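Local coordinates for GTP-binding protein (Thermus thermophilus, PDB 2DBY), which binds GDP in this crystal and is probably a ribosome-binding ATPase of the YchF/OLA1 subfamily of Obg-type P-loop GTPases, at residues 62-67 with 293-298; 48-53 with 286-291; 164-169 with 187-192; 178-183 with 198-203. All coordinates share one frame; numbering follows the deposited sequence.

Contact 1. Residues 62-67 with 293-298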
loop_
_atom_site.group_PDB
_atom_site.type_symbol
_atom_site.label_atom_id
_atom_site.label_comp_id
_atom_site.label_asym_id
_atom_site.label_seq_id
_atom_site.Cartn_x
_atom_site.Cartn_y
_atom_site.Cartn_z
ATOM N N ARG A 62 27.318 -22.969 -1.775
ATOM C CA ARG A 62 26.896 -21.697 -1.216
ATOM C C ARG A 62 25.653 -21.182 -1.939
ATOM O O ARG A 62 25.534 -21.277 -3.165
ATOM C CB ARG A 62 28.024 -20.667 -1.330
ATOM C CG ARG A 62 29.332 -21.099 -0.680
ATOM C CD ARG A 62 30.377 -19.986 -0.715
ATOM N NE ARG A 62 31.673 -20.445 -0.208
ATOM C CZ ARG A 62 32.768 -19.691 -0.124
ATOM N NH1 ARG A 62 32.743 -18.418 -0.511
ATOM N NH2 ARG A 62 33.895 -20.212 0.349
ATOM N N VAL A 63 24.723 -20.648 -1.161
ATOM C CA VAL A 63 23.486 -20.089 -1.696
ATOM C C VAL A 63 23.257 -18.787 -0.926
ATOM O O VAL A 63 23.278 -18.768 0.302
ATOM C CB VAL A 63 22.306 -21.085 -1.508
ATOM C CG1 VAL A 63 22.423 -21.792 -0.178
ATOM C CG2 VAL A 63 20.973 -20.361 -1.600
ATOM N N PRO A 64 23.083 -17.670 -1.645
ATOM C CA PRO A 64 22.870 -16.418 -0.925
ATOM C C PRO A 64 21.506 -16.354 -0.260
ATOM O O PRO A 64 20.505 -16.830 -0.805
ATOM C CB PRO A 64 23.038 -15.358 -2.007
ATOM C CG PRO A 64 22.541 -16.067 -3.236
ATOM C CD PRO A 64 23.158 -17.440 -3.097
ATOM N N PRO A 65 21.459 -15.786 0.947
ATOM C CA PRO A 65 20.192 -15.665 1.666
ATOM C C PRO A 65 19.326 -14.651 0.907
ATOM O O PRO A 65 19.854 -13.786 0.189
ATOM C CB PRO A 65 20.617 -15.112 3.026
ATOM C CG PRO A 65 22.056 -15.506 3.153
ATOM C CD PRO A 65 22.583 -15.303 1.768
ATOM N N VAL A 66 18.011 -14.756 1.057
ATOM C CA VAL A 66 17.108 -13.809 0.416
ATOM C C VAL A 66 16.459 -12.957 1.517
ATOM O O VAL A 66 16.186 -13.449 2.618
ATOM C CB VAL A 66 15.988 -14.516 -0.410
ATOM C CG1 VAL A 66 16.595 -15.334 -1.515
ATOM C CG2 VAL A 66 15.134 -15.398 0.491
ATOM N N VAL A 67 16.253 -11.680 1.218
ATOM C CA VAL A 67 15.647 -10.732 2.160
ATOM C C VAL A 67 14.456 -10.099 1.457
ATOM O O VAL A 67 14.615 -9.317 0.528
ATOM C CB VAL A 67 16.634 -9.610 2.554
ATOM C CG1 VAL A 67 15.969 -8.691 3.590
ATOM C CG2 VAL A 67 17.914 -10.218 3.146
ATOM N N LYS A 293 26.479 -12.795 -2.239
ATOM C CA LYS A 293 26.291 -12.646 -0.804
ATOM C C LYS A 293 24.854 -12.484 -0.343
ATOM O O LYS A 293 24.525 -12.850 0.785
ATOM C CB LYS A 293 27.109 -11.463 -0.277
ATOM C CG LYS A 293 27.317 -10.357 -1.292
ATOM C CD LYS A 293 26.009 -9.895 -1.920
ATOM C CE LYS A 293 26.280 -9.240 -3.255
ATOM N NZ LYS A 293 27.095 -10.151 -4.109
ATOM N N GLU A 294 23.991 -11.952 -1.201
ATOM C CA GLU A 294 22.610 -11.725 -0.778
ATOM C C GLU A 294 21.741 -11.284 -1.940
ATOM O O GLU A 294 22.232 -10.684 -2.885
ATOM C CB GLU A 294 22.596 -10.619 0.295
ATOM C CG GLU A 294 21.221 -10.243 0.851
ATOM C CD GLU A 294 21.264 -9.039 1.795
ATOM O OE1 GLU A 294 21.369 -7.898 1.309
ATOM O OE2 GLU A 294 21.199 -9.245 3.027
ATOM N N VAL A 295 20.443 -11.576 -1.857
ATOM C CA VAL A 295 19.488 -11.128 -2.877
ATOM C C VAL A 295 18.422 -10.457 -2.015
ATOM O O VAL A 295 17.885 -11.084 -1.117
ATOM C CB VAL A 295 18.859 -12.302 -3.650
ATOM C CG1 VAL A 295 17.694 -11.804 -4.505
ATOM C CG2 VAL A 295 19.901 -12.932 -4.551
ATOM N N ARG A 296 18.143 -9.187 -2.277
ATOM C CA ARG A 296 17.180 -8.465 -1.448
ATOM C C ARG A 296 16.241 -7.624 -2.270
ATOM O O ARG A 296 16.612 -7.063 -3.307
ATOM C CB ARG A 296 17.917 -7.569 -0.437
ATOM C CG ARG A 296 16.995 -6.679 0.403
ATOM C CD ARG A 296 17.771 -6.063 1.561
ATOM N NE ARG A 296 16.937 -5.145 2.328
ATOM C CZ ARG A 296 17.299 -4.585 3.478
ATOM N NH1 ARG A 296 18.489 -4.851 4.004
ATOM N NH2 ARG A 296 16.466 -3.755 4.095
ATOM N N ALA A 297 15.003 -7.530 -1.781
ATOM C CA ALA A 297 13.954 -6.766 -2.432
ATOM C C ALA A 297 13.853 -5.453 -1.676
ATOM O O ALA A 297 13.875 -5.461 -0.443
ATOM C CB ALA A 297 12.629 -7.509 -2.329
ATOM N N TRP A 298 13.768 -4.361 -2.423
ATOM C CA TRP A 298 13.651 -3.011 -1.875
ATOM C C TRP A 298 12.393 -2.379 -2.434
ATOM O O TRP A 298 11.963 -2.701 -3.538
ATOM C CB TRP A 298 14.863 -2.162 -2.272
ATOM C CG TRP A 298 16.162 -2.759 -1.880
ATOM C CD1 TRP A 298 16.904 -3.670 -2.592
ATOM C CD2 TRP A 298 16.909 -2.469 -0.700
ATOM N NE1 TRP A 298 18.073 -3.953 -1.924
ATOM C CE2 TRP A 298 18.102 -3.229 -0.760
ATOM C CE3 TRP A 298 16.693 -1.635 0.405
ATOM C CZ2 TRP A 298 19.077 -3.176 0.249
ATOM C CZ3 TRP A 298 17.675 -1.586 1.415
ATOM C CH2 TRP A 298 18.844 -2.353 1.320
#

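Contact 2. Residues 48-53 with 286-291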
loop_
_atom_site.group_PDB
_atom_site.type_symbol
_atom_site.label_atom_id
_atom_site.label_comp_id
_atom_site.label_asym_id
_atom_site.label_seq_id
_atom_site.Cartn_x
_atom_site.Cartn_y
_atom_site.Cartn_z
ATOM N N GLU A 48 8.678 -14.754 -5.491
ATOM C CA GLU A 48 9.425 -15.855 -6.099
ATOM C C GLU A 48 10.641 -15.388 -6.894
ATOM O O GLU A 48 11.577 -16.164 -7.116
ATOM C CB GLU A 48 8.503 -16.671 -7.026
ATOM C CG GLU A 48 7.527 -17.572 -6.300
ATOM C CD GLU A 48 8.224 -18.720 -5.619
ATOM O OE1 GLU A 48 8.778 -19.596 -6.322
ATOM O OE2 GLU A 48 8.238 -18.741 -4.380
ATOM N N ARG A 49 10.635 -14.134 -7.339
ATOM C CA ARG A 49 11.780 -13.635 -8.098
ATOM C C ARG A 49 13.021 -13.645 -7.210
ATOM O O ARG A 49 14.147 -13.774 -7.694
ATOM C CB ARG A 49 11.493 -12.227 -8.620
ATOM C CG ARG A 49 10.338 -12.198 -9.621
ATOM C CD ARG A 49 9.921 -10.772 -9.977
ATOM N NE ARG A 49 9.369 -10.053 -8.816
ATOM C CZ ARG A 49 8.924 -8.802 -8.849
ATOM N NH1 ARG A 49 8.950 -8.123 -9.979
ATOM N NH2 ARG A 49 8.474 -8.215 -7.741
ATOM N N LEU A 50 12.825 -13.533 -5.898
ATOM C CA LEU A 50 13.970 -13.578 -5.002
ATOM C C LEU A 50 14.645 -14.948 -5.111
ATOM O O LEU A 50 15.873 -15.043 -5.113
ATOM C CB LEU A 50 13.530 -13.373 -3.553
ATOM C CG LEU A 50 13.085 -11.959 -3.209
ATOM C CD1 LEU A 50 12.457 -11.979 -1.806
ATOM C CD2 LEU A 50 14.317 -11.022 -3.226
ATOM N N TYR A 51 13.845 -16.010 -5.169
ATOM C CA TYR A 51 14.399 -17.359 -5.250
ATOM C C TYR A 51 15.005 -17.634 -6.612
ATOM O O TYR A 51 15.988 -18.378 -6.716
ATOM C CB TYR A 51 13.318 -18.395 -4.931
ATOM C CG TYR A 51 12.926 -18.310 -3.478
ATOM C CD1 TYR A 51 13.869 -18.561 -2.481
ATOM C CD2 TYR A 51 11.662 -17.859 -3.099
ATOM C CE1 TYR A 51 13.577 -18.357 -1.139
ATOM C CE2 TYR A 51 11.358 -17.649 -1.753
ATOM C CZ TYR A 51 12.327 -17.896 -0.782
ATOM O OH TYR A 51 12.059 -17.657 0.549
ATOM N N ALA A 52 14.423 -17.035 -7.643
ATOM C CA ALA A 52 14.926 -17.185 -9.003
ATOM C C ALA A 52 16.333 -16.557 -9.052
ATOM O O ALA A 52 17.257 -17.145 -9.611
ATOM C CB ALA A 52 13.989 -16.485 -10.002
ATOM N N LEU A 53 16.487 -15.371 -8.471
ATOM C CA LEU A 53 17.794 -14.701 -8.423
ATOM C C LEU A 53 18.759 -15.474 -7.552
ATOM O O LEU A 53 19.959 -15.568 -7.849
ATOM C CB LEU A 53 17.632 -13.286 -7.884
ATOM C CG LEU A 53 17.018 -12.382 -8.942
ATOM C CD1 LEU A 53 16.488 -11.096 -8.290
ATOM C CD2 LEU A 53 18.057 -12.091 -10.017
ATOM N N THR A 286 8.927 -2.794 -6.544
ATOM C CA THR A 286 10.049 -3.495 -5.963
ATOM C C THR A 286 11.267 -3.467 -6.881
ATOM O O THR A 286 11.114 -3.658 -8.086
ATOM C CB THR A 286 9.715 -5.004 -5.777
ATOM O OG1 THR A 286 8.558 -5.144 -4.936
ATOM C CG2 THR A 286 10.901 -5.757 -5.177
ATOM N N PHE A 287 12.452 -3.191 -6.329
ATOM C CA PHE A 287 13.679 -3.326 -7.131
ATOM C C PHE A 287 14.570 -4.238 -6.285
ATOM O O PHE A 287 14.341 -4.387 -5.066
ATOM C CB PHE A 287 14.349 -1.972 -7.474
ATOM C CG PHE A 287 15.085 -1.311 -6.341
ATOM C CD1 PHE A 287 16.366 -1.731 -5.975
ATOM C CD2 PHE A 287 14.518 -0.227 -5.669
ATOM C CE1 PHE A 287 17.074 -1.080 -4.959
ATOM C CE2 PHE A 287 15.217 0.423 -4.659
ATOM C CZ PHE A 287 16.494 0.000 -4.300
ATOM N N PHE A 288 15.559 -4.880 -6.909
ATOM C CA PHE A 288 16.406 -5.821 -6.190
ATOM C C PHE A 288 17.888 -5.498 -6.216
ATOM O O PHE A 288 18.351 -4.780 -7.089
ATOM C CB PHE A 288 16.313 -7.237 -6.828
ATOM C CG PHE A 288 14.915 -7.781 -6.936
ATOM C CD1 PHE A 288 14.176 -7.616 -8.099
ATOM C CD2 PHE A 288 14.346 -8.469 -5.868
ATOM C CE1 PHE A 288 12.866 -8.135 -8.202
ATOM C CE2 PHE A 288 13.047 -8.990 -5.952
ATOM C CZ PHE A 288 12.305 -8.821 -7.129
ATOM N N THR A 289 18.605 -6.021 -5.231
ATOM C CA THR A 289 20.069 -5.976 -5.265
ATOM C C THR A 289 20.356 -7.482 -5.234
ATOM O O THR A 289 19.734 -8.233 -4.467
ATOM C CB THR A 289 20.712 -5.207 -4.090
ATOM O OG1 THR A 289 20.219 -5.668 -2.830
ATOM C CG2 THR A 289 20.448 -3.736 -4.266
ATOM N N ALA A 290 21.273 -7.944 -6.073
ATOM C CA ALA A 290 21.517 -9.378 -6.137
ATOM C C ALA A 290 22.968 -9.715 -6.436
ATOM O O ALA A 290 23.597 -9.098 -7.291
ATOM C CB ALA A 290 20.616 -10.002 -7.195
ATOM N N GLY A 291 23.462 -10.711 -5.713
ATOM C CA GLY A 291 24.833 -11.155 -5.861
ATOM C C GLY A 291 25.062 -12.391 -5.018
ATOM O O GLY A 291 24.160 -12.878 -4.337
HETATM O O HOH W 1 6.881 -5.954 -7.025
#

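Contact 3. Residues 164-169 with 187-192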
loop_
_atom_site.group_PDB
_atom_site.type_symbol
_atom_site.label_atom_id
_atom_site.label_comp_id
_atom_site.label_asym_id
_atom_site.label_seq_id
_atom_site.Cartn_x
_atom_site.Cartn_y
_atom_site.Cartn_z
ATOM N N LEU A 164 -6.709 27.022 -6.138
ATOM C CA LEU A 164 -8.031 27.531 -5.784
ATOM C C LEU A 164 -9.095 26.921 -6.715
ATOM O O LEU A 164 -10.163 26.508 -6.255
ATOM C CB LEU A 164 -8.068 29.073 -5.907
ATOM C CG LEU A 164 -9.439 29.724 -5.717
ATOM C CD1 LEU A 164 -9.941 29.520 -4.271
ATOM C CD2 LEU A 164 -9.326 31.218 -6.039
ATOM N N GLU A 165 -8.813 26.879 -8.022
ATOM C CA GLU A 165 -9.798 26.346 -8.968
ATOM C C GLU A 165 -10.019 24.844 -8.777
ATOM O O GLU A 165 -11.145 24.339 -8.913
ATOM C CB GLU A 165 -9.386 26.675 -10.395
ATOM C CG GLU A 165 -9.240 28.210 -10.616
ATOM C CD GLU A 165 -10.416 28.993 -10.050
ATOM O OE1 GLU A 165 -10.311 29.498 -8.903
ATOM O OE2 GLU A 165 -11.466 29.090 -10.730
ATOM N N ALA A 166 -8.954 24.136 -8.419
ATOM C CA ALA A 166 -9.086 22.700 -8.142
ATOM C C ALA A 166 -9.976 22.529 -6.903
ATOM O O ALA A 166 -10.862 21.666 -6.853
ATOM C CB ALA A 166 -7.708 22.098 -7.888
ATOM N N ALA A 167 -9.713 23.338 -5.883
ATOM C CA ALA A 167 -10.496 23.278 -4.649
ATOM C C ALA A 167 -11.987 23.559 -4.929
ATOM O O ALA A 167 -12.863 22.908 -4.343
ATOM C CB ALA A 167 -9.937 24.284 -3.619
ATOM N N GLU A 168 -12.276 24.511 -5.821
ATOM C CA GLU A 168 -13.680 24.837 -6.161
ATOM C C GLU A 168 -14.364 23.588 -6.715
ATOM O O GLU A 168 -15.515 23.295 -6.381
ATOM C CB GLU A 168 -13.747 25.932 -7.255
ATOM C CG GLU A 168 -13.186 27.327 -6.926
ATOM C CD GLU A 168 -14.116 28.175 -6.078
ATOM O OE1 GLU A 168 -13.821 29.387 -5.913
ATOM O OE2 GLU A 168 -15.130 27.639 -5.572
ATOM N N GLY A 169 -13.644 22.856 -7.569
ATOM C CA GLY A 169 -14.214 21.662 -8.188
ATOM C C GLY A 169 -14.413 20.552 -7.182
ATOM O O GLY A 169 -15.457 19.912 -7.156
ATOM N N GLU A 187 -3.813 18.575 -13.643
ATOM C CA GLU A 187 -2.624 19.145 -13.031
ATOM C C GLU A 187 -2.978 19.990 -11.811
ATOM O O GLU A 187 -2.302 19.923 -10.787
ATOM C CB GLU A 187 -1.863 20.012 -14.038
ATOM C CG GLU A 187 -0.542 20.545 -13.501
ATOM C CD GLU A 187 0.200 21.424 -14.499
ATOM O OE1 GLU A 187 0.499 20.941 -15.618
ATOM O OE2 GLU A 187 0.484 22.596 -14.159
ATOM N N ALA A 188 -4.035 20.788 -11.915
ATOM C CA ALA A 188 -4.424 21.642 -10.788
ATOM C C ALA A 188 -4.841 20.813 -9.570
ATOM O O ALA A 188 -4.434 21.111 -8.450
ATOM C CB ALA A 188 -5.551 22.583 -11.193
ATOM N N VAL A 189 -5.646 19.779 -9.790
ATOM C CA VAL A 189 -6.089 18.937 -8.680
ATOM C C VAL A 189 -4.882 18.231 -8.040
ATOM O O VAL A 189 -4.776 18.112 -6.820
ATOM C CB VAL A 189 -7.144 17.912 -9.182
ATOM C CG1 VAL A 189 -7.389 16.809 -8.121
ATOM C CG2 VAL A 189 -8.451 18.660 -9.493
ATOM N N ALA A 190 -3.946 17.791 -8.865
ATOM C CA ALA A 190 -2.772 17.128 -8.320
ATOM C C ALA A 190 -1.965 18.070 -7.420
ATOM O O ALA A 190 -1.488 17.661 -6.360
ATOM C CB ALA A 190 -1.904 16.605 -9.448
ATOM N N ARG A 191 -1.802 19.326 -7.839
ATOM C CA ARG A 191 -1.035 20.277 -7.024
ATOM C C ARG A 191 -1.769 20.567 -5.718
ATOM O O ARG A 191 -1.169 20.672 -4.654
ATOM C CB ARG A 191 -0.823 21.593 -7.778
ATOM C CG ARG A 191 0.121 21.477 -8.954
ATOM C CD ARG A 191 0.281 22.830 -9.630
ATOM N NE ARG A 191 0.755 23.850 -8.695
ATOM C CZ ARG A 191 0.752 25.156 -8.955
ATOM N NH1 ARG A 191 0.298 25.594 -10.117
ATOM N NH2 ARG A 191 1.207 26.023 -8.062
ATOM N N PHE A 192 -3.082 20.689 -5.802
ATOM C CA PHE A 192 -3.843 20.959 -4.600
ATOM C C PHE A 192 -3.740 19.799 -3.591
ATOM O O PHE A 192 -3.504 20.017 -2.397
ATOM C CB PHE A 192 -5.322 21.193 -4.942
ATOM C CG PHE A 192 -6.187 21.350 -3.724
ATOM C CD1 PHE A 192 -6.231 22.570 -3.048
ATOM C CD2 PHE A 192 -6.865 20.258 -3.190
ATOM C CE1 PHE A 192 -6.928 22.704 -1.859
ATOM C CE2 PHE A 192 -7.568 20.377 -1.999
ATOM C CZ PHE A 192 -7.599 21.607 -1.326
#

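Contact 4. Residues 178-183 with 198-203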
loop_
_atom_site.group_PDB
_atom_site.type_symbol
_atom_site.label_atom_id
_atom_site.label_comp_id
_atom_site.label_asym_id
_atom_site.label_seq_id
_atom_site.Cartn_x
_atom_site.Cartn_y
_atom_site.Cartn_z
ATOM N N LYS A 178 -19.436 12.711 -2.746
ATOM C CA LYS A 178 -18.452 11.897 -3.476
ATOM C C LYS A 178 -17.023 12.130 -2.962
ATOM O O LYS A 178 -16.632 13.250 -2.637
ATOM C CB LYS A 178 -18.551 12.190 -4.972
ATOM C CG LYS A 178 -19.964 11.832 -5.488
ATOM C CD LYS A 178 -20.336 12.593 -6.728
ATOM C CE LYS A 178 -21.854 12.447 -6.982
ATOM N NZ LYS A 178 -22.269 13.217 -8.187
ATOM N N PRO A 179 -16.218 11.077 -2.894
ATOM C CA PRO A 179 -14.845 11.229 -2.392
ATOM C C PRO A 179 -13.872 11.904 -3.338
ATOM O O PRO A 179 -13.998 11.770 -4.554
ATOM C CB PRO A 179 -14.426 9.786 -2.095
ATOM C CG PRO A 179 -15.188 9.003 -3.177
ATOM C CD PRO A 179 -16.515 9.689 -3.305
ATOM N N ALA A 180 -12.864 12.577 -2.785
ATOM C CA ALA A 180 -11.890 13.253 -3.624
ATOM C C ALA A 180 -11.173 12.247 -4.532
ATOM O O ALA A 180 -10.789 12.588 -5.647
ATOM C CB ALA A 180 -10.862 14.036 -2.772
ATOM N N ARG A 181 -11.062 10.990 -4.101
ATOM C CA ARG A 181 -10.326 10.021 -4.908
ATOM C C ARG A 181 -10.975 9.713 -6.273
ATOM O O ARG A 181 -10.271 9.255 -7.185
ATOM C CB ARG A 181 -10.095 8.712 -4.121
ATOM C CG ARG A 181 -11.318 7.757 -4.088
ATOM C CD ARG A 181 -11.085 6.641 -3.022
ATOM N NE ARG A 181 -11.310 7.109 -1.645
ATOM C CZ ARG A 181 -12.470 7.046 -0.994
ATOM N NH1 ARG A 181 -13.552 6.526 -1.558
ATOM N NH2 ARG A 181 -12.564 7.519 0.241
ATOM N N THR A 182 -12.271 9.979 -6.424
ATOM C CA THR A 182 -12.933 9.732 -7.716
ATOM C C THR A 182 -13.038 10.979 -8.581
ATOM O O THR A 182 -13.620 10.935 -9.666
ATOM C CB THR A 182 -14.347 9.157 -7.577
ATOM O OG1 THR A 182 -15.159 10.009 -6.754
ATOM C CG2 THR A 182 -14.296 7.728 -6.991
ATOM N N PHE A 183 -12.510 12.094 -8.104
ATOM C CA PHE A 183 -12.549 13.317 -8.916
ATOM C C PHE A 183 -11.567 13.098 -10.070
ATOM O O PHE A 183 -10.479 12.556 -9.875
ATOM C CB PHE A 183 -12.133 14.526 -8.078
ATOM C CG PHE A 183 -12.478 15.842 -8.719
ATOM C CD1 PHE A 183 -13.758 16.372 -8.577
ATOM C CD2 PHE A 183 -11.543 16.520 -9.482
ATOM C CE1 PHE A 183 -14.112 17.569 -9.201
ATOM C CE2 PHE A 183 -11.877 17.732 -10.123
ATOM C CZ PHE A 183 -13.172 18.254 -9.978
ATOM N N LEU A 198 -6.393 15.529 1.300
ATOM C CA LEU A 198 -7.741 15.250 1.790
ATOM C C LEU A 198 -7.886 13.785 2.193
ATOM O O LEU A 198 -7.324 12.894 1.557
ATOM C CB LEU A 198 -8.789 15.573 0.719
ATOM C CG LEU A 198 -8.869 17.060 0.349
ATOM C CD1 LEU A 198 -9.975 17.241 -0.710
ATOM C CD2 LEU A 198 -9.148 17.899 1.597
ATOM N N LEU A 199 -8.648 13.545 3.257
ATOM C CA LEU A 199 -8.828 12.181 3.731
ATOM C C LEU A 199 -9.476 11.272 2.685
ATOM O O LEU A 199 -9.095 10.093 2.551
ATOM C CB LEU A 199 -9.671 12.184 5.007
ATOM C CG LEU A 199 -9.094 13.074 6.117
ATOM C CD1 LEU A 199 -9.944 12.846 7.359
ATOM C CD2 LEU A 199 -7.597 12.742 6.434
ATOM N N THR A 200 -10.448 11.806 1.949
ATOM C CA THR A 200 -11.137 11.013 0.936
ATOM C C THR A 200 -10.373 10.905 -0.378
ATOM O O THR A 200 -10.863 10.285 -1.325
ATOM C CB THR A 200 -12.576 11.533 0.637
ATOM O OG1 THR A 200 -12.504 12.874 0.154
ATOM C CG2 THR A 200 -13.429 11.495 1.905
ATOM N N ALA A 201 -9.179 11.492 -0.422
ATOM C CA ALA A 201 -8.311 11.382 -1.603
ATOM C C ALA A 201 -7.395 10.146 -1.442
ATOM O O ALA A 201 -6.784 9.676 -2.423
ATOM C CB ALA A 201 -7.456 12.672 -1.779
ATOM N N LYS A 202 -7.286 9.621 -0.220
ATOM C CA LYS A 202 -6.452 8.432 -0.004
ATOM C C LYS A 202 -7.078 7.210 -0.689
ATOM O O LYS A 202 -8.305 7.016 -0.662
ATOM C CB LYS A 202 -6.292 8.140 1.510
ATOM C CG LYS A 202 -5.706 9.317 2.310
ATOM C CD LYS A 202 -5.724 9.048 3.825
ATOM C CE LYS A 202 -5.279 10.278 4.625
ATOM N NZ LYS A 202 -3.810 10.538 4.524
ATOM N N PRO A 203 -6.245 6.372 -1.321
ATOM C CA PRO A 203 -6.784 5.176 -1.986
ATOM C C PRO A 203 -7.456 4.314 -0.931
ATOM O O PRO A 203 -7.023 4.277 0.235
ATOM C CB PRO A 203 -5.537 4.493 -2.541
ATOM C CG PRO A 203 -4.622 5.644 -2.809
ATOM C CD PRO A 203 -4.813 6.549 -1.628
HETATM O O HOH W 2 -10.025 7.850 1.371
#

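Contact 1. Residues 62-67 with 293-298
The R296 guanidinium lies between two unlike surfaces: CH2 of the W298 indole sits 3.4 Å above the guanidinium plane, over its centre, and V67 CG1 covers the opposite face, 3.9 Å from R296 NE. The indole in turn receives R296 NE on one face, displaced toward its rim, while W298 NE1 is held by T289 OG1 and the ring stacks with F287. R296 reaches this slot through a chain extended from CG to NE, with CG anti to the backbone N (chi1 175°), so its methylenes cross V67 obliquely and CG passes 3.7 Å from V67 CB. The second V67 methyl, CG2, meets E294 OE2 at 3.4 Å. An alanine here for R296 removes the flat group between V67 CG1 and the W298 indole and would probably loosen the packing on this side of the sheet. V66 and V295 point to the other face, toward Y51 and L50 of helix 48-57. Beneath the side chains runs a backbone ladder: V295 N to P65 O at 3.1 Å, V67 N to V295 O at 2.9 Å and A297 N to V67 O at 2.9 Å, each donor nearly along the C=O axis. V295 bonding to the residues flanking V66 is parallel pairing: strand 66-75 of the G region lies edge to edge with strand 295-301 of the C-terminal region, of the ubiquitin clan, and one sheet spans both.

Contact 2. Residues 48-53 with 286-291
The F288 ring has a partner on each face and two at its rim. L53 CD1 makes a CH-pi contact over one face, 4.2 Å from the ring centroid, and the CG2 methyl of T286, two residues back on the same strand, lies against the opposite face. At the rim L50 CD2 touches F288 CE2 at 3.6 Å, and R49 NE comes in the plane of the ring, 3.6 Å from F288 CZ. Ring and guanidinium are almost perpendicular (89°), so CZ points onto a face of the guanidinium in a T-shaped approach. A bend at chi3 (-65°) folds R49 into this position. Farther out, a water bridges R49 NH2, 2.9 Å away, and T286 OG1, 2.8 Å away. Salt bridges from R49 NH2 to D47 and from R49 NH1 to D358, with a cation-pi contact to W329, fix the guanidinium's rotation and would largely offset its charge; T286 OG1 is bound by Y279 OH. L53 CD2 extends the apolar seam to A290. Helical segment 48-53 runs at 24° to strand segment 286-290, and L50 and L53 also rest on V295 of the adjacent strand, while L332 and V333 of helix 329-335 close over L53.

Contact 3. Residues 164-169 with 187-192
F192 leaves its helix with CG anti to the backbone N (chi1 175°) and reaches across to helix 161-175. Its CB meets A166 CB at 3.9 Å. Beyond CG, F192 CD1 passes 4.1 Å from A167 CB, and CE1 comes closer to that methyl, at 3.8 Å. The methyl lies off the middle of the ring, 28° from the ring normal, an off-centre CH-pi contact. The ring also touches L143 of helix 124-156 and L170 of its partner helix, so it wedges into the angle where three helices meet. Below CB, A166 does most of the touching for its helix: its methyl presses against the backbone of the crossing helix, 3.5 Å from A188 O and 3.6 Å from V189 CA, flanked by A188 CB and V189 CG2. A188 O accepts F192 N within its own helix. With alanines at the crossing, the axes of segments 164-169 and 187-192 approach to 8.1 Å and cross at -94°. A166 and A167 end a predicted coiled coil; E168, next, turns away to a salt bridge with R151. No hydrogen bond spans the segments; apolar packing and methyl-to-backbone contact make the joint, its closeness resting on the small alanine side chains.

Contact 4. Residues 178-183 with 198-203
Three hydrogen bonds tie the 3-10 turn 180-182 to the turn 199-201 and the residue after it. The straightest runs from A180 N to T200 OG1, 3.0 Å long and 174° at the hydrogen; D139 also binds this hydroxyl, which T200 holds between its backbone N and carbonyl carbon (chi1 60°). R181 N reaches T200 O at 2.9 Å from above the carbonyl plane, a bent bond. Beyond it, R181 NE donates to K202 O at 3.2 Å, in the plane of that carbonyl. A water accepts from R181 NH2 and donates to L199 O and K202 O, while E132 pairs with NH2 and E234 O takes NH1. A bend at chi3 (78°) folds the guanidinium back so that P179 CB lies 3.3 Å above its plane. A leucine here for R181 lacks the guanidinium donors and would probably weaken the turn-to-turn hold and leave E132 poorly compensated. Nearby, A180 CB packs on A201 CB at 3.8 Å and on L198 CD1 at 3.9 Å. The joined turns lie against E132 and L135 of helix 124-156, with L198 and A201 on L193 of helix 187-195 and L199 on helix 91-98, just before strand 204-209 begins.

Overall arrangement
The contacts form two pairs on opposite sides of the chain's centre. Contacts 1 and 2, centres about 7 Å apart, share a sheet: antiparallel strands 284-290 and 295-301 are joined by R296 N to T289 O (2.9 Å), and helix 48-57 packs on both strands, connecting the G region with the C-terminal region. Contacts 3 and 4, centres about 13 Å apart, lie around helices 161-175 and 187-195 and the loops that follow them; F183 packs on G169 and V189, and F192 on L198. Both are nested within the loops closed by contacts 1 and 2. Nearest atoms of contacts 2 and 4 are about 16 Å apart. All four lie away from the GDP site, which includes N11-T16, R108, N209 and S242-R244.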